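Local coordinates for DNA mismatch repair protein MUTS (Thermus aquaticus, PDB 1EWQ), which is involved in the repair of DNA mismatches, which it binds and possibly recognises, and has a weak ATPase activity, at residues S590-L593 with R594-A597; A534-A537 with V538-Y542; K651-T654 with E655-V659; S637-M640 with V641-E645. One frame throughout, in Å; residues are numbered along the deposited sequence.

Contact 1 (S590-L593 with R594-A597); sequences STFL and RQTA. With SO4 (sulfate ion), chain E.
Arg594 N meets Ser590 O at 2.9 Å along a nearly straight N-H...O line (175°), and Gln595 N reaches Thr591 O at 2.8 Å: residues 590-593 and 594-597 are successive turns of one helix, the first of them beginning with Ser590, the last residue of the predicted P-loop. Ala597 N continues the ladder to Leu593 O.

At Phe592 O the backbone rung, from Thr596 N, is weak, and the side chain makes up for it: the OG1 hydroxyl of Thr596 donates to Phe592 O at 2.9 Å. With OG1 beside its own backbone N (chi1 -61°), the hydroxyl turns back along the helix onto this carbonyl. Threonine suits the buried place because its polar branch is used up on the main chain, while the side chain as a whole packs on Leu572 and Leu692.

Arg594 lies along the helix surface toward the N-terminal end. Its chain, extended from CG to NE, passes over Ser590 O, with CG at 3.4 Å, and brings NH1 to 3.4 Å from Ser590 CB, a packing contact without a bond.

Ser590 itself faces the anion. Its backbone N gives a hydrogen bond to O4 of the sulfate at 2.8 Å, and its OG bonds O1 at 2.7 Å; Met586 N grips the same ion. The sulfate, probably from the crystallisation liquor, thus sits where a P-loop is made to hold a nucleotide phosphate, consistent with the predicted ATP site. The helix N-terminus and the guanidinium of Arg594, whose NH1 stays 5.9 Å from sulfate O4 and so makes no contact, would both be expected to favour negative charge there.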
loop_
_atom_site.group_PDB
_atom_site.type_symbol
_atom_site.label_atom_id
_atom_site.label_comp_id
_atom_site.label_asym_id
_atom_site.label_seq_id
_atom_site.Cartn_x
_atom_site.Cartn_y
_atom_site.Cartn_z
ATOM N N SER C 590 -15.981 -4.816 26.951
ATOM C CA SER C 590 -16.312 -4.577 25.549
ATOM C C SER C 590 -16.517 -5.853 24.763
ATOM O O SER C 590 -17.416 -5.937 23.926
ATOM C CB SER C 590 -15.233 -3.742 24.881
ATOM O OG SER C 590 -15.300 -2.422 25.368
ATOM N N THR C 591 -15.665 -6.835 25.023
ATOM C CA THR C 591 -15.755 -8.115 24.350
ATOM C C THR C 591 -17.078 -8.775 24.732
ATOM O O THR C 591 -17.708 -9.432 23.908
ATOM C CB THR C 591 -14.568 -9.023 24.748
ATOM O OG1 THR C 591 -13.369 -8.508 24.165
ATOM C CG2 THR C 591 -14.779 -10.445 24.258
ATOM N N PHE C 592 -17.495 -8.591 25.987
ATOM C CA PHE C 592 -18.751 -9.158 26.461
ATOM C C PHE C 592 -19.909 -8.558 25.669
ATOM O O PHE C 592 -20.831 -9.266 25.268
ATOM C CB PHE C 592 -18.929 -8.876 27.952
ATOM C CG PHE C 592 -20.178 -9.471 28.539
ATOM C CD1 PHE C 592 -20.374 -10.852 28.542
ATOM C CD2 PHE C 592 -21.151 -8.656 29.110
ATOM C CE1 PHE C 592 -21.528 -11.411 29.113
ATOM C CE2 PHE C 592 -22.305 -9.200 29.680
ATOM C CZ PHE C 592 -22.493 -10.583 29.684
ATOM N N LEU C 593 -19.861 -7.249 25.441
ATOM C CA LEU C 593 -20.905 -6.590 24.669
ATOM C C LEU C 593 -20.919 -7.138 23.251
ATOM O O LEU C 593 -21.949 -7.587 22.768
ATOM C CB LEU C 593 -20.690 -5.071 24.590
ATOM C CG LEU C 593 -20.778 -4.207 25.850
ATOM C CD1 LEU C 593 -21.053 -2.752 25.449
ATOM C CD2 LEU C 593 -21.875 -4.705 26.738
ATOM N N ARG C 594 -19.767 -7.114 22.593
ATOM C CA ARG C 594 -19.681 -7.588 21.217
ATOM C C ARG C 594 -20.070 -9.054 21.041
ATOM O O ARG C 594 -20.729 -9.390 20.056
ATOM C CB ARG C 594 -18.278 -7.369 20.655
ATOM C CG ARG C 594 -17.829 -5.901 20.598
ATOM C CD ARG C 594 -16.455 -5.791 19.952
ATOM N NE ARG C 594 -15.882 -4.467 20.116
ATOM C CZ ARG C 594 -14.951 -4.153 21.017
ATOM N NH1 ARG C 594 -14.470 -5.081 21.845
ATOM N NH2 ARG C 594 -14.514 -2.905 21.104
ATOM N N GLN C 595 -19.679 -9.926 21.978
ATOM C CA GLN C 595 -20.022 -11.344 21.840
ATOM C C GLN C 595 -21.528 -11.524 21.856
ATOM O O GLN C 595 -22.060 -12.398 21.179
ATOM C CB GLN C 595 -19.356 -12.202 22.941
ATOM C CG GLN C 595 -20.131 -12.416 24.243
ATOM C CD GLN C 595 -19.352 -13.292 25.250
ATOM O OE1 GLN C 595 -19.937 -13.943 26.121
ATOM N NE2 GLN C 595 -18.040 -13.291 25.136
ATOM N N THR C 596 -22.213 -10.677 22.618
ATOM C CA THR C 596 -23.667 -10.728 22.712
ATOM C C THR C 596 -24.276 -10.428 21.340
ATOM O O THR C 596 -25.144 -11.155 20.861
ATOM C CB THR C 596 -24.179 -9.695 23.728
ATOM O OG1 THR C 596 -23.631 -9.987 25.018
ATOM C CG2 THR C 596 -25.695 -9.719 23.803
ATOM N N ALA C 597 -23.802 -9.360 20.706
ATOM C CA ALA C 597 -24.292 -8.977 19.389
ATOM C C ALA C 597 -23.972 -10.059 18.356
ATOM O O ALA C 597 -24.796 -10.376 17.490
ATOM C CB ALA C 597 -23.662 -7.650 18.965
HETATM S S SO4 E . -12.798 -2.879 27.894
HETATM O O1 SO4 E . -13.057 -1.941 26.783
HETATM O O2 SO4 E . -11.346 -2.927 28.145
HETATM O O3 SO4 E . -13.480 -2.422 29.118
HETATM O O4 SO4 E . -13.265 -4.232 27.554
#

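Contact 2 (A534-A537 with V538-Y542); sequences AEVA and VRYGY
A helix C-terminus ended by a glycine with positive phi is the element described here: the long helix 514-540 stops, the chain leaves through Gly541, and Tyr542 folds back against the last turn. Three regular bonds precede the exit: Val538 N to Ala534 O, Arg539 N to Glu535 O and Tyr540 N to Val536 O. Gly541 then takes a phi of 63°, a conformation that favours glycine, and Tyr542 N bonds Ala537 O at 3.0 Å, lying in the carbonyl plane on a lone pair. This bond spans five residues, a 6→1 closure.

The same turn brings the Tyr542 side chain over residues 536 and 537. Its CB packs 4.1 Å from Ala537 CB, where the small methyl of alanine lets the chain come close. Further out, CE2 of the ring approaches Val536 CG1 to 3.4 Å. Cut back to an alanine, Tyr542 would lose its ring, and Val536 CG1 and the backbone of Ala537 are likely to be left without that cover, as is Phe608 without one of its packing partners.

Glu535 and Arg539 stand one turn apart, their flat groups inclined by 57°, but they do not form a salt bridge: the carboxylate oxygen OE2 lies well out of the guanidinium plane. Each has its stronger partner elsewhere, Glu535 in Arg319 and Arg323, Arg539 in Glu278, which ties this helix end to helix 316-326 and a neighbouring loop.

Val536 serves both tyrosines with one methyl. Carried anti to the backbone N (chi1 165°), CG1 also meets the edge of the Tyr540 ring near its plane, 3.5 Å from CD1.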
loop_
_atom_site.group_PDB
_atom_site.type_symbol
_atom_site.label_atom_id
_atom_site.label_comp_id
_atom_site.label_asym_id
_atom_site.label_seq_id
_atom_site.Cartn_x
_atom_site.Cartn_y
_atom_site.Cartn_z
ATOM N N ALA C 534 -22.459 -26.111 9.494
ATOM C CA ALA C 534 -22.426 -27.302 10.337
ATOM C C ALA C 534 -20.972 -27.616 10.646
ATOM O O ALA C 534 -20.639 -27.993 11.767
ATOM C CB ALA C 534 -23.086 -28.498 9.631
ATOM N N GLU C 535 -20.118 -27.451 9.640
ATOM C CA GLU C 535 -18.688 -27.699 9.772
ATOM C C GLU C 535 -18.101 -26.826 10.881
ATOM O O GLU C 535 -17.372 -27.312 11.748
ATOM C CB GLU C 535 -17.986 -27.376 8.457
ATOM C CG GLU C 535 -16.623 -28.019 8.288
ATOM C CD GLU C 535 -16.715 -29.523 8.064
ATOM O OE1 GLU C 535 -17.825 -30.015 7.787
ATOM O OE2 GLU C 535 -15.684 -30.213 8.154
ATOM N N VAL C 536 -18.412 -25.533 10.834
ATOM C CA VAL C 536 -17.930 -24.580 11.822
ATOM C C VAL C 536 -18.474 -24.942 13.200
ATOM O O VAL C 536 -17.757 -24.899 14.196
ATOM C CB VAL C 536 -18.389 -23.133 11.475
ATOM C CG1 VAL C 536 -18.215 -22.217 12.688
ATOM C CG2 VAL C 536 -17.586 -22.601 10.313
ATOM N N ALA C 537 -19.755 -25.286 13.243
ATOM C CA ALA C 537 -20.407 -25.640 14.495
ATOM C C ALA C 537 -19.716 -26.844 15.153
ATOM O O ALA C 537 -19.483 -26.851 16.364
ATOM C CB ALA C 537 -21.882 -25.942 14.242
ATOM N N VAL C 538 -19.383 -27.855 14.354
ATOM C CA VAL C 538 -18.730 -29.043 14.897
ATOM C C VAL C 538 -17.305 -28.743 15.345
ATOM O O VAL C 538 -16.882 -29.165 16.415
ATOM C CB VAL C 538 -18.690 -30.209 13.866
ATOM C CG1 VAL C 538 -17.886 -31.376 14.430
ATOM C CG2 VAL C 538 -20.095 -30.674 13.567
ATOM N N ARG C 539 -16.577 -27.994 14.527
ATOM C CA ARG C 539 -15.192 -27.653 14.822
ATOM C C ARG C 539 -14.943 -26.747 16.029
ATOM O O ARG C 539 -13.946 -26.915 16.740
ATOM C CB ARG C 539 -14.551 -27.019 13.582
ATOM C CG ARG C 539 -13.165 -26.439 13.812
ATOM C CD ARG C 539 -12.483 -26.128 12.481
ATOM N NE ARG C 539 -12.114 -27.359 11.786
ATOM C CZ ARG C 539 -12.461 -27.665 10.539
ATOM N NH1 ARG C 539 -13.198 -26.829 9.820
ATOM N NH2 ARG C 539 -12.072 -28.820 10.014
ATOM N N TYR C 540 -15.840 -25.794 16.257
ATOM C CA TYR C 540 -15.673 -24.840 17.343
ATOM C C TYR C 540 -16.631 -25.066 18.497
ATOM O O TYR C 540 -16.660 -24.286 19.445
ATOM C CB TYR C 540 -15.831 -23.420 16.792
ATOM C CG TYR C 540 -14.851 -23.100 15.679
ATOM C CD1 TYR C 540 -15.262 -22.415 14.531
ATOM C CD2 TYR C 540 -13.516 -23.498 15.765
ATOM C CE1 TYR C 540 -14.362 -22.141 13.492
ATOM C CE2 TYR C 540 -12.612 -23.225 14.735
ATOM C CZ TYR C 540 -13.038 -22.553 13.604
ATOM O OH TYR C 540 -12.143 -22.313 12.584
ATOM N N GLY C 541 -17.417 -26.134 18.412
ATOM C CA GLY C 541 -18.364 -26.444 19.467
ATOM C C GLY C 541 -19.453 -25.402 19.686
ATOM O O GLY C 541 -19.528 -24.812 20.772
ATOM N N TYR C 542 -20.288 -25.176 18.661
ATOM C CA TYR C 542 -21.401 -24.224 18.731
ATOM C C TYR C 542 -22.691 -24.995 18.972
ATOM O O TYR C 542 -22.766 -26.198 18.705
ATOM C CB TYR C 542 -21.574 -23.450 17.420
ATOM C CG TYR C 542 -20.500 -22.459 17.064
ATOM C CD1 TYR C 542 -19.428 -22.197 17.920
ATOM C CD2 TYR C 542 -20.567 -21.764 15.854
ATOM C CE1 TYR C 542 -18.445 -21.254 17.575
ATOM C CE2 TYR C 542 -19.592 -20.826 15.503
ATOM C CZ TYR C 542 -18.543 -20.579 16.364
ATOM O OH TYR C 542 -17.600 -19.652 16.003
#

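Contact 3 (K651-T654 with E655-V659); sequences KEAT and ENSLV
Ser657 OG takes the backbone N-H of Thr654 at 2.8 Å, nearly straight at 164°, and is also hydrogen-bonded to Asp620 OD1, so one hydroxyl links the incoming chain to a second loop. It is placed there by its first torsion, which sets OG beside the serine's own backbone N (chi1 -61°), on the side of Thr654.

The backbone closes the same loop in the other sense. Ser657 N bonds Thr654 O at 3.0 Å, completing a type I beta turn through Glu655 and Asn656; the donor stands above the carbonyl plane, 67° out of it, rather than on a lone pair. Serine fits this buried place because it is short enough to pack against the turn while still offering an oxygen to the main chain. With a valine in place of Ser657, the Thr654 amide and Asp620 OD1 are likely to lose their shared partner, leaving the turn held by its backbone bond but less firmly joined to the loop at Asp620.

On the two arms flanking the turn, the small apolar groups Ala653 CB and Val659 CG2 touch at 4.1 Å.

The turn is thus the link between helix 638-652 and strand 657-662, which lies in the sheet between strands 621-625 and 690-694; backbone bonds join Leu658 to Gly621 and Tyr623, and Ser657 and Val659 to Tyr690.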
loop_
_atom_site.group_PDB
_atom_site.type_symbol
_atom_site.label_atom_id
_atom_site.label_comp_id
_atom_site.label_asym_id
_atom_site.label_seq_id
_atom_site.Cartn_x
_atom_site.Cartn_y
_atom_site.Cartn_z
ATOM N N LYS C 651 -33.064 7.478 17.931
ATOM C CA LYS C 651 -34.086 7.694 16.921
ATOM C C LYS C 651 -34.461 6.436 16.137
ATOM O O LYS C 651 -35.561 6.342 15.602
ATOM C CB LYS C 651 -33.625 8.803 15.973
ATOM C CG LYS C 651 -33.493 10.151 16.673
ATOM C CD LYS C 651 -32.883 11.223 15.780
ATOM C CE LYS C 651 -32.565 12.481 16.599
ATOM N NZ LYS C 651 -31.726 13.460 15.839
ATOM N N GLU C 652 -33.560 5.464 16.071
ATOM C CA GLU C 652 -33.853 4.238 15.341
ATOM C C GLU C 652 -34.181 3.060 16.253
ATOM O O GLU C 652 -34.899 2.155 15.845
ATOM C CB GLU C 652 -32.686 3.888 14.402
ATOM C CG GLU C 652 -31.360 3.511 15.078
ATOM C CD GLU C 652 -30.153 3.579 14.120
ATOM O OE1 GLU C 652 -30.355 3.669 12.884
ATOM O OE2 GLU C 652 -28.999 3.536 14.609
ATOM N N ALA C 653 -33.684 3.088 17.490
ATOM C CA ALA C 653 -33.906 2.005 18.455
ATOM C C ALA C 653 -35.360 1.765 18.845
ATOM O O ALA C 653 -36.110 2.697 19.136
ATOM C CB ALA C 653 -33.089 2.249 19.705
ATOM N N THR C 654 -35.723 0.490 18.904
ATOM C CA THR C 654 -37.072 0.064 19.231
ATOM C C THR C 654 -37.063 -0.882 20.443
ATOM O O THR C 654 -35.995 -1.206 20.962
ATOM C CB THR C 654 -37.664 -0.631 17.986
ATOM O OG1 THR C 654 -38.830 0.073 17.562
ATOM C CG2 THR C 654 -37.978 -2.090 18.248
ATOM N N GLU C 655 -38.240 -1.308 20.904
ATOM C CA GLU C 655 -38.327 -2.227 22.041
ATOM C C GLU C 655 -37.744 -3.589 21.676
ATOM O O GLU C 655 -37.528 -4.437 22.544
ATOM C CB GLU C 655 -39.780 -2.425 22.473
ATOM C CG GLU C 655 -40.698 -2.858 21.324
ATOM C CD GLU C 655 -42.100 -3.216 21.778
ATOM O OE1 GLU C 655 -43.010 -3.204 20.924
ATOM O OE2 GLU C 655 -42.287 -3.520 22.978
ATOM N N ASN C 656 -37.504 -3.805 20.388
ATOM C CA ASN C 656 -36.945 -5.068 19.930
ATOM C C ASN C 656 -35.501 -4.893 19.484
ATOM O O ASN C 656 -34.938 -5.747 18.797
ATOM C CB ASN C 656 -37.792 -5.626 18.785
ATOM C CG ASN C 656 -39.217 -5.906 19.219
ATOM O OD1 ASN C 656 -39.444 -6.485 20.285
ATOM N ND2 ASN C 656 -40.183 -5.495 18.407
ATOM N N SER C 657 -34.897 -3.782 19.883
ATOM C CA SER C 657 -33.521 -3.532 19.491
ATOM C C SER C 657 -32.515 -3.942 20.539
ATOM O O SER C 657 -32.817 -3.979 21.730
ATOM C CB SER C 657 -33.320 -2.056 19.152
ATOM O OG SER C 657 -34.146 -1.690 18.066
ATOM N N LEU C 658 -31.322 -4.282 20.067
ATOM C CA LEU C 658 -30.210 -4.643 20.940
ATOM C C LEU C 658 -29.319 -3.430 20.825
ATOM O O LEU C 658 -28.826 -3.134 19.737
ATOM C CB LEU C 658 -29.459 -5.881 20.435
ATOM C CG LEU C 658 -28.148 -6.210 21.187
ATOM C CD1 LEU C 658 -28.454 -6.617 22.623
ATOM C CD2 LEU C 658 -27.379 -7.338 20.480
ATOM N N VAL C 659 -29.144 -2.715 21.929
ATOM C CA VAL C 659 -28.309 -1.522 21.958
ATOM C C VAL C 659 -27.071 -1.788 22.815
ATOM O O VAL C 659 -27.188 -2.295 23.935
ATOM C CB VAL C 659 -29.096 -0.328 22.556
ATOM C CG1 VAL C 659 -28.210 0.889 22.634
ATOM C CG2 VAL C 659 -30.364 -0.045 21.702
#

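Contact 4 (S637-M640 with V641-E645); sequences STFM and VEMEE
The first turns of helix 638-652, with Ser637 at the N-cap position, hold a Met-aromatic contact between Phe639 and Met643. Both methionines here are selenomethionine. Set beside its own backbone N (chi1 -72°), Met643 CG lies over one face of the Phe639 ring, 3.9 Å from its centroid and 17° off the normal, a CH-pi contact. The bend at chi2 (-59°) then leaves SE oblique to the ring, 4.6 Å from the same centroid, a fold suited to a flexible, unbranched chain.

Behind this pair the backbone is regular, with Val641 N on Ser637 O and Met643 N on Phe639 O. Thr638 and Glu642 run side by side in the same direction, CG2 of Thr638 being 4.1 Å from OE2 of Glu642. Glu642 is buried, and the charge of its salt-bridge partner Arg666 would be expected to favour its ionised form.

Phe639 packs on Thr668 and on Gly738 of the second subunit, Met643 on Val664 and on Ala745 of that subunit. Ser637 meets Met586 in the second subunit's predicted ATP site, so this helix lies between its own domain and, across the interface, that site, helix 738-744 and the residue after it.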
loop_
_atom_site.group_PDB
_atom_site.type_symbol
_atom_site.label_atom_id
_atom_site.label_comp_id
_atom_site.label_asym_id
_atom_site.label_seq_id
_atom_site.Cartn_x
_atom_site.Cartn_y
_atom_site.Cartn_z
ATOM N N SER C 637 -15.317 17.373 18.248
ATOM C CA SER C 637 -14.962 16.838 19.560
ATOM C C SER C 637 -15.314 15.357 19.726
ATOM O O SER C 637 -16.273 14.859 19.129
ATOM C CB SER C 637 -15.668 17.636 20.647
ATOM O OG SER C 637 -15.448 17.057 21.914
ATOM N N THR C 638 -14.536 14.658 20.548
ATOM C CA THR C 638 -14.771 13.240 20.800
ATOM C C THR C 638 -16.127 13.063 21.464
ATOM O O THR C 638 -16.867 12.127 21.152
ATOM C CB THR C 638 -13.668 12.639 21.713
ATOM O OG1 THR C 638 -12.503 12.362 20.926
ATOM C CG2 THR C 638 -14.141 11.353 22.377
ATOM N N PHE C 639 -16.439 13.973 22.378
ATOM C CA PHE C 639 -17.706 13.952 23.095
ATOM C C PHE C 639 -18.856 14.200 22.137
ATOM O O PHE C 639 -19.870 13.514 22.191
ATOM C CB PHE C 639 -17.720 15.029 24.182
ATOM C CG PHE C 639 -19.056 15.196 24.854
ATOM C CD1 PHE C 639 -19.496 14.276 25.799
ATOM C CD2 PHE C 639 -19.873 16.277 24.542
ATOM C CE1 PHE C 639 -20.728 14.430 26.426
ATOM C CE2 PHE C 639 -21.110 16.439 25.164
ATOM C CZ PHE C 639 -21.537 15.514 26.107
HETATM N N MSE C 640 -18.695 15.186 21.261
HETATM C CA MSE C 640 -19.744 15.520 20.306
HETATM C C MSE C 640 -20.016 14.411 19.294
HETATM O O MSE C 640 -21.159 14.181 18.910
HETATM C CB MSE C 640 -19.399 16.808 19.558
HETATM C CG MSE C 640 -20.467 17.214 18.545
HETATM SE SE MSE C 640 -20.138 18.932 17.696
HETATM C CE MSE C 640 -21.174 20.016 18.893
ATOM N N VAL C 641 -18.964 13.731 18.857
ATOM C CA VAL C 641 -19.126 12.662 17.891
ATOM C C VAL C 641 -19.917 11.514 18.494
ATOM O O VAL C 641 -20.802 10.955 17.849
ATOM C CB VAL C 641 -17.765 12.132 17.402
ATOM C CG1 VAL C 641 -17.968 10.944 16.467
ATOM C CG2 VAL C 641 -17.019 13.230 16.681
ATOM N N GLU C 642 -19.603 11.167 19.736
ATOM C CA GLU C 642 -20.306 10.081 20.393
ATOM C C GLU C 642 -21.760 10.482 20.657
ATOM O O GLU C 642 -22.658 9.639 20.600
ATOM C CB GLU C 642 -19.569 9.678 21.682
ATOM C CG GLU C 642 -18.066 9.467 21.438
ATOM C CD GLU C 642 -17.338 8.707 22.541
ATOM O OE1 GLU C 642 -17.695 8.857 23.724
ATOM O OE2 GLU C 642 -16.380 7.971 22.219
HETATM N N MSE C 643 -22.002 11.764 20.918
HETATM C CA MSE C 643 -23.372 12.212 21.149
HETATM C C MSE C 643 -24.179 12.089 19.858
HETATM O O MSE C 643 -25.365 11.767 19.895
HETATM C CB MSE C 643 -23.414 13.660 21.657
HETATM C CG MSE C 643 -22.930 13.840 23.083
HETATM SE SE MSE C 643 -23.954 12.810 24.353
HETATM C CE MSE C 643 -22.787 11.277 24.534
ATOM N N GLU C 644 -23.541 12.344 18.719
ATOM C CA GLU C 644 -24.222 12.222 17.433
ATOM C C GLU C 644 -24.639 10.768 17.240
ATOM O O GLU C 644 -25.770 10.485 16.850
ATOM C CB GLU C 644 -23.305 12.644 16.275
ATOM C CG GLU C 644 -23.164 14.142 16.103
ATOM C CD GLU C 644 -22.288 14.524 14.916
ATOM O OE1 GLU C 644 -22.277 15.711 14.550
ATOM O OE2 GLU C 644 -21.605 13.645 14.353
ATOM N N GLU C 645 -23.721 9.846 17.514
ATOM C CA GLU C 645 -24.027 8.429 17.364
ATOM C C GLU C 645 -25.181 8.021 18.285
ATOM O O GLU C 645 -26.076 7.282 17.875
ATOM C CB GLU C 645 -22.788 7.587 17.664
ATOM C CG GLU C 645 -21.683 7.716 16.627
ATOM C CD GLU C 645 -20.397 7.005 17.049
ATOM O OE1 GLU C 645 -20.475 5.845 17.529
ATOM O OE2 GLU C 645 -19.310 7.606 16.880
#

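In the fold
Along the chain the order is contact 2, contact 1, contact 4, contact 3. Contact 2 closes helix 514-540; the other three belong to MutS domain V, of the P-loop NTPase clan. Contact 1 is on helix 589-603, while contacts 3 and 4, with centres about 19 Å apart, mark the two ends of helix 638-652. Contacts 1 and 3 touch, Ala597 CA lying 3.7 Å from Leu658 CD2, which seats the P-loop helix against strand 657-662. Contact 2 is about 20 Å from contact 1 and about 40 Å from contact 4, centre to centre. Both ends of helix 638-652 thus meet the second subunit, Lys651 NZ bonding its Gly746 O, while contact 2 lies away from the predicted ATP site.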